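Local coordinates for protein endoglucanase (Thermotoga maritima, PDB 1VHO) that probably acts as an aminopeptidase of the M42 family, despite its endoglucanase name, using two divalent metal cations per subunit, at residues I51-G56 / G214-N219; A63-V68 / T206-A211; V75-V78 / A83-E86; I109-I114 / V154-A159; V228-E233 / D238-G243. All blocks are in the same frame, centred on the assembly; numbering follows the deposited sequence.

Contact 1. Residues I51-G56 / G214-N219; sequences IGYKKG and GAYEIN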
# COMPACT_ATOMS: atom_id res chain seq x y z
N ILE A 51 -12.23 8.04 -1.64
CA ILE A 51 -13.02 7.16 -2.52
C ILE A 51 -13.25 7.85 -3.84
O ILE A 51 -13.82 8.97 -3.88
CB ILE A 51 -14.37 6.72 -1.91
CG1 ILE A 51 -14.15 5.81 -0.71
CG2 ILE A 51 -15.19 5.94 -2.99
CD1 ILE A 51 -13.77 6.49 0.61
N GLY A 52 -12.72 7.30 -4.94
CA GLY A 52 -12.91 7.93 -6.27
C GLY A 52 -14.21 7.31 -6.84
O GLY A 52 -14.32 6.06 -6.74
N TYR A 53 -15.07 8.09 -7.44
CA TYR A 53 -16.31 7.52 -8.00
C TYR A 53 -16.41 7.77 -9.49
O TYR A 53 -16.28 8.91 -9.97
CB TYR A 53 -17.54 8.09 -7.28
CG TYR A 53 -18.86 7.76 -7.94
CD1 TYR A 53 -19.24 6.44 -8.11
CD2 TYR A 53 -19.71 8.74 -8.41
CE1 TYR A 53 -20.43 6.10 -8.70
CE2 TYR A 53 -20.93 8.42 -9.01
CZ TYR A 53 -21.28 7.09 -9.14
OH TYR A 53 -22.46 6.71 -9.74
N LYS A 54 -16.53 6.67 -10.24
CA LYS A 54 -16.62 6.78 -11.71
C LYS A 54 -17.92 6.11 -12.15
O LYS A 54 -18.13 4.89 -11.99
CB LYS A 54 -15.39 6.18 -12.37
CG LYS A 54 -15.40 6.13 -13.88
CD LYS A 54 -15.48 7.50 -14.53
CE LYS A 54 -15.79 7.35 -16.03
NZ LYS A 54 -14.80 6.50 -16.70
N LYS A 55 -18.86 6.95 -12.58
CA LYS A 55 -20.17 6.45 -12.99
C LYS A 55 -20.09 5.66 -14.28
O LYS A 55 -19.32 5.98 -15.19
CB LYS A 55 -21.14 7.64 -13.18
CG LYS A 55 -22.48 7.26 -13.79
CD LYS A 55 -23.46 8.41 -13.85
CE LYS A 55 -24.65 8.20 -12.92
NZ LYS A 55 -25.69 9.26 -13.16
N GLY A 56 -20.84 4.57 -14.32
CA GLY A 56 -20.90 3.73 -15.53
C GLY A 56 -22.35 3.83 -16.04
O GLY A 56 -22.92 4.93 -16.00
N GLY A 214 -17.77 5.49 4.66
CA GLY A 214 -17.48 6.78 5.30
C GLY A 214 -17.66 7.88 4.27
O GLY A 214 -17.64 9.07 4.61
N ALA A 215 -17.79 7.51 3.00
CA ALA A 215 -17.98 8.39 1.89
C ALA A 215 -19.28 8.14 1.12
O ALA A 215 -19.92 9.08 0.68
CB ALA A 215 -16.82 8.23 0.88
N TYR A 216 -19.61 6.89 0.79
CA TYR A 216 -20.81 6.57 0.03
C TYR A 216 -21.58 5.44 0.69
O TYR A 216 -21.07 4.33 0.87
CB TYR A 216 -20.45 6.14 -1.40
CG TYR A 216 -19.85 7.23 -2.25
CD1 TYR A 216 -20.65 8.13 -2.94
CD2 TYR A 216 -18.46 7.35 -2.34
CE1 TYR A 216 -20.08 9.13 -3.72
CE2 TYR A 216 -17.88 8.35 -3.10
CZ TYR A 216 -18.69 9.24 -3.77
OH TYR A 216 -18.12 10.23 -4.52
N GLU A 217 -22.82 5.71 1.10
CA GLU A 217 -23.64 4.70 1.76
C GLU A 217 -24.22 3.75 0.71
O GLU A 217 -25.36 3.93 0.28
CB GLU A 217 -24.79 5.37 2.53
N ILE A 218 -23.42 2.81 0.25
CA ILE A 218 -23.82 1.85 -0.75
C ILE A 218 -23.36 0.45 -0.33
O ILE A 218 -22.53 0.31 0.56
CB ILE A 218 -23.16 2.16 -2.11
CG1 ILE A 218 -21.62 2.15 -1.93
CG2 ILE A 218 -23.60 3.45 -2.73
CD1 ILE A 218 -20.95 1.63 -3.21
N ASN A 219 -23.90 -0.56 -0.99
CA ASN A 219 -23.50 -1.94 -0.77
C ASN A 219 -23.06 -2.44 -2.15
O ASN A 219 -23.89 -2.60 -3.04
CB ASN A 219 -24.61 -2.82 -0.22
CG ASN A 219 -24.04 -4.10 0.38
OD1 ASN A 219 -23.17 -4.07 1.25
ND2 ASN A 219 -24.54 -5.24 -0.08
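Ile-51 and Tyr-216 lie side by side with their side chains pointing opposite ways, and the isoleucine comes at the edge of the tyrosine ring, near its plane, and not at a face. Ile-51 CG2 lies 3.6 Å from Tyr-216 CE2. The two branches of Ile-51 divide the work. With chi1 at -67°, CG2 stands anti to the backbone N and meets the tyrosine, while CG1 lies beside that N and carries CD1 to within 3.5 Å of Ala-215 CB. Farther along the same strand, Tyr-53 offers its CB to the phenol end of Tyr-216, 3.5 Å from OH. Although this CB points toward the loop, the Tyr-53 ring leads away from it. The centroids of the two tyrosine rings are 5.7 Å apart, with their planes at 43°. The hydroxyl of Tyr-216 finds its polar partner in the carboxylate of Glu-41, and the Tyr-216 ring also receives the ammonium of Lys-43 in a cation-pi contact. A leucine in place of Tyr-216 would probably leave Glu-41 without its hydroxyl partner and open a gap beside Ile-51 CG2 and Tyr-53 CB. This is packing of a loop on an edge region of the mixed sheet of the catalytic domain. Strand 50-54 runs between the outermost strand 41-44 and strand 195-201, whose Tyr-197 stacks on Tyr-53 and meets Tyr-216 edge-to-face, and the loop 214-219, which leads from helix 208-213 to strand 222-229, packs against them.

Contact 2. Residues A63-V68 / T206-A211; sequences AFFAHV and TGCLGA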
# COMPACT_ATOMS: atom_id res chain seq x y z
N ALA A 63 -16.54 -2.29 -6.27
CA ALA A 63 -15.62 -1.54 -5.42
C ALA A 63 -14.24 -2.21 -5.44
O ALA A 63 -14.14 -3.44 -5.29
CB ALA A 63 -16.14 -1.47 -3.98
N PHE A 64 -13.21 -1.41 -5.56
CA PHE A 64 -11.82 -1.87 -5.58
C PHE A 64 -11.16 -1.22 -4.34
O PHE A 64 -11.40 -0.01 -4.15
CB PHE A 64 -11.07 -1.46 -6.83
CG PHE A 64 -11.63 -1.97 -8.13
CD1 PHE A 64 -12.15 -3.25 -8.24
CD2 PHE A 64 -11.68 -1.15 -9.25
CE1 PHE A 64 -12.70 -3.70 -9.45
CE2 PHE A 64 -12.18 -1.60 -10.46
CZ PHE A 64 -12.70 -2.88 -10.56
N PHE A 65 -10.38 -1.96 -3.57
CA PHE A 65 -9.84 -1.40 -2.33
C PHE A 65 -8.32 -1.54 -2.21
O PHE A 65 -7.79 -2.63 -2.49
CB PHE A 65 -10.45 -2.21 -1.15
CG PHE A 65 -11.95 -2.10 -0.97
CD1 PHE A 65 -12.80 -3.02 -1.63
CD2 PHE A 65 -12.51 -1.12 -0.20
CE1 PHE A 65 -14.17 -2.90 -1.46
CE2 PHE A 65 -13.89 -1.01 -0.02
CZ PHE A 65 -14.72 -1.92 -0.67
N ALA A 66 -7.66 -0.57 -1.59
CA ALA A 66 -6.20 -0.66 -1.36
C ALA A 66 -5.83 0.11 -0.08
O ALA A 66 -6.54 1.07 0.25
CB ALA A 66 -5.45 -0.06 -2.55
N HIS A 67 -4.84 -0.37 0.66
CA HIS A 67 -4.39 0.37 1.85
C HIS A 67 -3.41 1.46 1.37
O HIS A 67 -2.81 1.32 0.29
CB HIS A 67 -3.60 -0.56 2.78
CG HIS A 67 -4.35 -1.70 3.38
ND1 HIS A 67 -5.09 -1.57 4.54
CD2 HIS A 67 -4.46 -3.01 2.99
CE1 HIS A 67 -5.62 -2.74 4.86
NE2 HIS A 67 -5.25 -3.61 3.94
N VAL A 68 -3.14 2.47 2.20
CA VAL A 68 -2.25 3.55 1.74
C VAL A 68 -1.07 3.82 2.66
O VAL A 68 -0.13 4.49 2.20
CB VAL A 68 -2.96 4.90 1.54
CG1 VAL A 68 -4.17 4.83 0.61
CG2 VAL A 68 -3.40 5.50 2.86
N THR A 206 -12.27 1.13 10.13
CA THR A 206 -12.63 -0.14 10.76
C THR A 206 -12.39 -1.31 9.83
O THR A 206 -12.04 -2.41 10.29
CB THR A 206 -14.09 -0.12 11.23
OG1 THR A 206 -14.96 0.07 10.11
CG2 THR A 206 -14.30 1.05 12.19
N GLY A 207 -12.50 -1.10 8.52
CA GLY A 207 -12.30 -2.20 7.56
C GLY A 207 -12.56 -1.63 6.15
O GLY A 207 -12.89 -0.45 6.05
N CYS A 208 -12.48 -2.46 5.12
CA CYS A 208 -12.70 -1.98 3.76
C CYS A 208 -14.09 -1.43 3.58
O CYS A 208 -14.27 -0.34 3.04
CB CYS A 208 -12.38 -3.05 2.72
SG CYS A 208 -10.74 -3.76 2.70
N LEU A 209 -15.13 -2.12 4.07
CA LEU A 209 -16.50 -1.61 3.92
C LEU A 209 -16.67 -0.32 4.70
O LEU A 209 -17.32 0.63 4.25
CB LEU A 209 -17.54 -2.62 4.39
CG LEU A 209 -18.73 -2.99 3.52
CD1 LEU A 209 -19.90 -3.50 4.37
CD2 LEU A 209 -19.20 -1.89 2.59
N GLY A 210 -16.14 -0.26 5.93
CA GLY A 210 -16.24 0.96 6.72
C GLY A 210 -15.57 2.13 6.02
O GLY A 210 -16.04 3.27 6.05
N ALA A 211 -14.43 1.88 5.32
CA ALA A 211 -13.82 3.03 4.64
C ALA A 211 -14.76 3.52 3.56
O ALA A 211 -15.01 4.71 3.37
CB ALA A 211 -12.47 2.63 4.03
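The helical turn that brings Cys-208 onto Phe-65 is closed by the bond from Ala-211 N to Gly-207 O, 2.9 Å long, with Gly-207 as the N-cap. This is strand-to-helix packing in the M42 catalytic domain: strand 61-67, inside the mixed sheet, receives the first turn of helix 208-213. The contact is buried and rests on one aromatic side chain. Cys-208 CB sits over one face of the Phe-65 ring, 3.8 Å from its centroid and 24° off the ring normal, a CH-pi contact displaced toward CD2 and CE2. The backbone of the helical turn sets CB there; chi1 of -58° puts SG beside its own backbone N, oblique to the ring and 4.7 Å from the same centroid. A cacodylate ion comes about 2 Å from the Cys-208 side chain at nearest atoms, shorter than any van der Waals contact and consistent with arsenic bound to the cysteine sulfur. The same strand ends in His-67, predicted to bind the first zinc ion; its imidazole NE2 is hydrogen-bonded to Asp-287 OD2 in this structure. Across the contact the closest approach is that of a ring carbon to the helix backbone, Phe-65 CE2 to Cys-208 O at 3.2 Å.

Contact 3. Residues V75-V78 / A83-E86; sequences VSKV and ARLE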
# COMPACT_ATOMS: atom_id res chain seq x y z
N VAL A 75 9.05 9.18 18.39
CA VAL A 75 10.09 9.31 19.42
C VAL A 75 9.31 9.18 20.76
O VAL A 75 8.38 9.97 20.97
CB VAL A 75 10.79 10.66 19.35
CG1 VAL A 75 11.71 10.88 20.54
CG2 VAL A 75 11.62 10.73 18.03
N SER A 76 9.62 8.16 21.53
CA SER A 76 8.86 7.99 22.78
C SER A 76 9.63 8.49 23.99
O SER A 76 9.04 8.75 25.03
CB SER A 76 8.57 6.49 22.96
OG SER A 76 9.80 5.80 22.89
N LYS A 77 10.95 8.64 23.85
CA LYS A 77 11.75 9.05 24.99
C LYS A 77 13.06 9.66 24.54
O LYS A 77 13.65 9.18 23.56
CB LYS A 77 12.03 7.76 25.79
CG LYS A 77 12.90 7.90 27.01
CD LYS A 77 12.90 6.62 27.85
CE LYS A 77 13.49 5.47 27.06
NZ LYS A 77 14.06 4.39 27.92
N VAL A 78 13.42 10.76 25.18
CA VAL A 78 14.69 11.41 24.88
C VAL A 78 15.54 11.39 26.15
O VAL A 78 15.21 12.13 27.07
CB VAL A 78 14.53 12.83 24.35
CG1 VAL A 78 15.84 13.61 24.38
CG2 VAL A 78 13.98 12.82 22.92
N ALA A 83 17.67 9.01 21.61
CA ALA A 83 16.20 9.10 21.49
C ALA A 83 15.71 7.69 21.15
O ALA A 83 16.20 7.03 20.21
CB ALA A 83 15.74 10.07 20.45
N ARG A 84 14.69 7.24 21.88
CA ARG A 84 14.12 5.92 21.62
C ARG A 84 12.93 6.02 20.65
O ARG A 84 12.18 6.97 20.77
CB ARG A 84 13.60 5.31 22.96
CG ARG A 84 12.79 4.05 22.65
CD ARG A 84 12.15 3.48 23.90
NE ARG A 84 13.10 2.68 24.67
CZ ARG A 84 12.85 2.34 25.94
NH1 ARG A 84 11.72 2.73 26.53
NH2 ARG A 84 13.75 1.62 26.59
N LEU A 85 12.82 5.09 19.71
CA LEU A 85 11.72 5.12 18.75
C LEU A 85 10.80 3.90 18.94
O LEU A 85 11.34 2.80 19.10
CB LEU A 85 12.23 5.02 17.30
CG LEU A 85 13.19 6.12 16.83
CD1 LEU A 85 13.57 5.87 15.36
CD2 LEU A 85 12.53 7.48 16.95
N GLU A 86 9.51 4.10 18.90
CA GLU A 86 8.54 3.02 19.00
C GLU A 86 7.71 2.96 17.73
O GLU A 86 7.34 4.00 17.23
CB GLU A 86 7.57 3.29 20.20
CG GLU A 86 8.32 3.05 21.49
CD GLU A 86 7.47 2.97 22.73
OE1 GLU A 86 8.06 2.65 23.79
OE2 GLU A 86 6.25 3.24 22.67
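Ala-83 lies opposite Val-78 in a non-hydrogen-bonded antiparallel pair, and its CB touches Val-78 CG2 and Val-75 CG1, each at 4.1 Å, on the face of the sheet that also holds Leu-85. Arg-84 comes next and carries most of the pairing. Its N donates to Lys-77 O at 2.8 Å, and its O accepts from Ser-76 N at 2.9 Å; Ser-76 OG adds a weak bond to the same oxygen. On the other face the side chains of Lys-77 and Arg-84, each bent at its third torsion (63° in the lysine), bring Lys-77 CE and NZ over one face of the guanidinium, with NZ 3.1 Å from Arg-84 NH2. These are like charges, and their closeness is probably tolerated because Lys-77 NZ forms a salt bridge with Glu-79 and Arg-84 NH2 one with Glu-135. A serine in place of Arg-84 would probably leave Glu-135 without its positive mate and deprive Lys-77 CE and NZ of the flat group they lie over. The two strands, 73-79 and 82-87, form a beta hairpin in the six-stranded antiparallel sheet, and a beta bulge interrupts their pairing: between Val-75 and Lys-77 the register shifts by one, and the buried N of Lys-77 finds no partner in the model. Leu-85 then pairs with Val-75, CD2 lying 3.5 Å from Val-75 CG2. Glu-86 last runs its extended side chain past Ser-76, whose OG is 3.4 Å from Glu-86 CG.

Contact 4. Residues I109-I114 / V154-A159; sequences IERGVI and VIDQTA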
# COMPACT_ATOMS: atom_id res chain seq x y z
N ILE A 109 13.09 18.20 8.42
CA ILE A 109 13.33 16.75 8.48
C ILE A 109 14.75 16.48 8.93
O ILE A 109 15.66 17.12 8.39
CB ILE A 109 13.09 16.21 7.04
CG1 ILE A 109 11.61 16.50 6.70
CG2 ILE A 109 13.39 14.72 6.97
CD1 ILE A 109 11.22 16.00 5.30
N GLU A 110 14.94 15.62 9.92
CA GLU A 110 16.29 15.25 10.35
C GLU A 110 16.52 13.81 9.87
O GLU A 110 15.56 13.00 9.88
CB GLU A 110 16.40 15.26 11.89
CG GLU A 110 16.16 16.63 12.51
CD GLU A 110 17.44 17.44 12.61
OE1 GLU A 110 18.52 16.95 12.18
OE2 GLU A 110 17.38 18.57 13.12
N ARG A 111 17.69 13.48 9.40
CA ARG A 111 18.01 12.16 8.90
C ARG A 111 19.00 11.42 9.77
O ARG A 111 19.98 12.04 10.24
CB ARG A 111 18.62 12.33 7.49
CG ARG A 111 17.47 12.74 6.53
CD ARG A 111 18.02 13.06 5.14
NE ARG A 111 16.87 13.49 4.33
CZ ARG A 111 16.39 14.73 4.35
NH1 ARG A 111 15.33 14.99 3.60
NH2 ARG A 111 16.96 15.70 5.07
N GLY A 112 18.78 10.14 10.00
CA GLY A 112 19.75 9.42 10.84
C GLY A 112 19.65 7.95 10.55
O GLY A 112 18.90 7.54 9.66
N VAL A 113 20.44 7.18 11.29
CA VAL A 113 20.50 5.75 11.12
C VAL A 113 20.20 5.05 12.44
O VAL A 113 20.83 5.38 13.46
CB VAL A 113 21.94 5.36 10.69
CG1 VAL A 113 22.08 3.84 10.54
CG2 VAL A 113 22.31 6.05 9.38
N ILE A 114 19.19 4.18 12.41
CA ILE A 114 18.80 3.45 13.61
C ILE A 114 19.97 2.63 14.16
O ILE A 114 20.73 1.96 13.43
CB ILE A 114 17.62 2.50 13.32
CG1 ILE A 114 16.34 3.33 13.07
CG2 ILE A 114 17.41 1.52 14.47
CD1 ILE A 114 15.21 2.48 12.56
N VAL A 154 9.99 7.97 9.39
CA VAL A 154 9.62 6.95 8.43
C VAL A 154 10.96 6.45 7.84
O VAL A 154 12.00 7.07 8.08
CB VAL A 154 8.72 7.47 7.30
CG1 VAL A 154 7.33 7.90 7.87
CG2 VAL A 154 9.39 8.67 6.64
N ILE A 155 10.91 5.41 7.04
CA ILE A 155 12.13 4.92 6.38
C ILE A 155 12.60 5.94 5.36
O ILE A 155 11.83 6.55 4.61
CB ILE A 155 11.77 3.59 5.64
CG1 ILE A 155 11.55 2.50 6.68
CG2 ILE A 155 12.87 3.20 4.65
CD1 ILE A 155 12.76 2.18 7.48
N ASP A 156 13.91 6.22 5.35
CA ASP A 156 14.46 7.21 4.42
C ASP A 156 15.01 6.45 3.20
O ASP A 156 16.11 5.95 3.27
CB ASP A 156 15.56 8.01 5.09
CG ASP A 156 16.16 9.12 4.27
OD1 ASP A 156 15.63 9.51 3.20
OD2 ASP A 156 17.23 9.64 4.65
N GLN A 157 14.19 6.31 2.18
CA GLN A 157 14.57 5.58 0.97
C GLN A 157 14.06 6.32 -0.27
O GLN A 157 12.86 6.66 -0.33
CB GLN A 157 13.89 4.20 0.95
CG GLN A 157 14.25 3.31 -0.27
CD GLN A 157 15.68 2.83 -0.20
OE1 GLN A 157 16.24 2.55 0.86
NE2 GLN A 157 16.38 2.65 -1.35
N THR A 158 14.96 6.45 -1.23
CA THR A 158 14.57 7.11 -2.51
C THR A 158 14.34 5.97 -3.51
O THR A 158 15.23 5.13 -3.68
CB THR A 158 15.71 8.01 -2.95
OG1 THR A 158 15.74 9.13 -1.99
CG2 THR A 158 15.48 8.63 -4.33
N ALA A 159 13.16 5.91 -4.12
CA ALA A 159 12.88 4.82 -5.03
C ALA A 159 13.76 4.86 -6.29
O ALA A 159 14.15 5.96 -6.73
CB ALA A 159 11.41 4.85 -5.44
O HOH W 1 15.80 11.92 2.37
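Arg-111 reaches across to Asp-156 with its aliphatic stem before its charge. CB only brushes OD2 of the aspartate. CG comes to 3.6 Å from Asp-156 OD2, and CD is the nearest atom, 3.5 Å from the same oxygen. The stem runs extended from CG to NE and crosses the Asp-156 side chain at about a right angle. At NE the salt bridge to Asp-156 OD2 is long, 3.9 Å, and a water closes the distance on the other oxygen. It accepts from Arg-111 NE at 2.7 Å, in the guanidinium plane, and donates to Asp-156 OD1 at 2.6 Å. The last torsion, 83°, turns the guanidinium well out of line with the stem; its plane stands 57° from the carboxylate, and Ile-109 CG2 lies over one of its faces. A cacodylate ion, probably from the crystallisation liquor, is about 5 Å from the Arg-111 side chain at nearest atoms. Asp-156 OD1 also takes a salt bridge from Arg-102, so the carboxylate is shared by two arginines, the bridge to Arg-111 being the long one. In the six-stranded antiparallel sheet, strand 100-105, which carries Arg-102, separates the outermost strand 108-113 from strand 152-155, and the Arg-111 side chain spans that middle strand to meet Asp-156 just past the end of the third.

Contact 5. Residues V228-E233 / D238-G243; sequences VTFASE and DHIELG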
# COMPACT_ATOMS: atom_id res chain seq x y z
N VAL A 228 -0.43 -7.67 -1.75
CA VAL A 228 0.84 -8.02 -2.40
C VAL A 228 1.23 -9.41 -1.87
O VAL A 228 0.74 -9.79 -0.79
CB VAL A 228 2.00 -7.05 -2.12
CG1 VAL A 228 1.74 -5.70 -2.85
CG2 VAL A 228 2.10 -6.81 -0.62
N THR A 229 2.06 -10.11 -2.63
CA THR A 229 2.49 -11.43 -2.14
C THR A 229 3.81 -11.81 -2.77
O THR A 229 4.29 -11.25 -3.74
CB THR A 229 1.43 -12.48 -2.61
OG1 THR A 229 1.62 -13.72 -1.92
CG2 THR A 229 1.57 -12.76 -4.11
N PHE A 230 4.41 -12.91 -2.31
CA PHE A 230 5.59 -13.44 -3.04
C PHE A 230 5.79 -14.88 -2.58
O PHE A 230 5.58 -15.81 -3.36
CB PHE A 230 6.86 -12.63 -2.91
CG PHE A 230 7.88 -12.96 -3.99
CD1 PHE A 230 7.59 -12.70 -5.32
CD2 PHE A 230 9.08 -13.54 -3.66
CE1 PHE A 230 8.51 -13.04 -6.31
CE2 PHE A 230 10.00 -13.90 -4.65
CZ PHE A 230 9.70 -13.65 -5.97
N ALA A 231 6.12 -15.01 -1.30
CA ALA A 231 6.37 -16.36 -0.75
C ALA A 231 5.09 -17.11 -0.46
O ALA A 231 4.00 -16.57 -0.32
CB ALA A 231 7.19 -16.22 0.52
N SER A 232 5.18 -18.45 -0.57
CA SER A 232 3.98 -19.24 -0.27
C SER A 232 4.16 -19.74 1.15
O SER A 232 5.29 -19.67 1.65
CB SER A 232 3.79 -20.33 -1.31
OG SER A 232 3.05 -19.80 -2.41
N GLU A 233 3.08 -20.01 1.88
CA GLU A 233 3.36 -20.50 3.26
C GLU A 233 3.27 -22.02 3.18
O GLU A 233 2.57 -22.50 2.29
CB GLU A 233 2.35 -19.98 4.27
N ASP A 238 7.04 -22.48 -3.28
CA ASP A 238 7.17 -21.11 -3.77
C ASP A 238 7.22 -21.14 -5.30
O ASP A 238 8.01 -21.90 -5.88
CB ASP A 238 8.44 -20.46 -3.25
CG ASP A 238 8.41 -19.88 -1.86
OD1 ASP A 238 7.47 -20.11 -1.06
OD2 ASP A 238 9.35 -19.11 -1.52
N HIS A 239 6.40 -20.34 -5.98
CA HIS A 239 6.40 -20.34 -7.43
C HIS A 239 6.10 -18.96 -8.02
O HIS A 239 6.22 -18.74 -9.23
CB HIS A 239 5.39 -21.38 -7.95
CG HIS A 239 3.98 -21.09 -7.54
ND1 HIS A 239 3.45 -21.38 -6.32
CD2 HIS A 239 3.01 -20.43 -8.22
CE1 HIS A 239 2.20 -20.92 -6.25
NE2 HIS A 239 1.91 -20.36 -7.39
N ILE A 240 5.76 -17.99 -7.19
CA ILE A 240 5.45 -16.65 -7.73
C ILE A 240 6.69 -15.95 -8.22
O ILE A 240 7.74 -15.93 -7.55
CB ILE A 240 4.73 -15.80 -6.65
CG1 ILE A 240 3.41 -16.48 -6.23
CG2 ILE A 240 4.48 -14.39 -7.18
CD1 ILE A 240 2.41 -16.68 -7.34
N GLU A 241 6.59 -15.27 -9.37
CA GLU A 241 7.69 -14.52 -9.94
C GLU A 241 7.24 -13.11 -10.35
O GLU A 241 6.10 -12.96 -10.81
CB GLU A 241 8.23 -15.16 -11.23
CG GLU A 241 8.74 -16.60 -11.10
CD GLU A 241 9.31 -17.09 -12.41
OE1 GLU A 241 10.14 -16.40 -13.04
OE2 GLU A 241 8.90 -18.18 -12.88
N LEU A 242 8.14 -12.15 -10.19
CA LEU A 242 7.81 -10.79 -10.65
C LEU A 242 7.68 -10.86 -12.18
O LEU A 242 8.52 -11.53 -12.81
CB LEU A 242 8.99 -9.84 -10.39
CG LEU A 242 9.38 -9.64 -8.91
CD1 LEU A 242 10.22 -8.36 -8.72
CD2 LEU A 242 8.14 -9.54 -8.05
N GLY A 243 6.74 -10.14 -12.78
CA GLY A 243 6.62 -10.16 -14.22
C GLY A 243 5.74 -11.26 -14.79
O GLY A 243 5.45 -11.17 -16.02
O HOH W 2 5.18 -18.37 -4.23
O HOH W 3 7.98 -16.83 -5.04
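Ser-232 and Asp-238 close the neck of an irregular surface loop that leaves the mixed sheet of the M42 catalytic domain at the end of strand 222-229, the strand that holds Asp-227, a predicted zinc ligand. Direct hydrogen bonding across the loop is a single link: Ser-232 N donates to Asp-238 OD1 at 2.9 Å, nearly straight at 164°. The N-H reaches the oxygen from above the carboxylate, 52° out of its plane. Asp-238 CG lies beside its own backbone N, chi1 -81°, which swings OD1 toward the serine. Water does the rest of the polar work. One molecule accepts from His-239 N and donates to Phe-230 O, at 2.7 Å, and to Ser-232 OG; a second donates to Phe-230 O and, at 2.7 Å, to Ile-240 O. The carbonyl of Phe-230, just past the end of the strand, thus accepts from both waters. Apolar packing gathers round Phe-230, whose side chain runs antiparallel to that of Ile-240: ring atom CD1 lies 4.0 Å from Ile-240 CG2, while CE1 is 3.9 Å from Leu-242 CD2, a side chain that crosses the phenylalanine at about a right angle. Pro-304 of the neighbouring strand 297-304 touches both Ile-240 and Leu-242, so this patch rests on the sheet. The second water sits over the centre of the Phe-230 ring, and Ile-240 O approaches the ring obliquely, 3.2 Å from Phe-230 CE1.

In the fold
Contacts 1, 2 and 5 all reach the eight-stranded mixed sheet, whereas contacts 3 and 4 belong to the six-stranded antiparallel sheet. Contact 2 is the buried one, joined by carbon and sulfur against a ring; contact 1, which touches it through Ile-51 CD1 and Ala-211 O, lies nearer the sheet margin and mixes apolar packing with a tyrosine hydroxyl. Contacts 4 and 5 are at the surface and both recruit water, one around an ion pair, the other within a loop. Contact 3 alone is strand pairing, bonded through the backbone, about 4 Å from contact 4 at nearest atoms. Along the chain, contacts 3 and 4 are both nested within the loops closed by contacts 1 and 2.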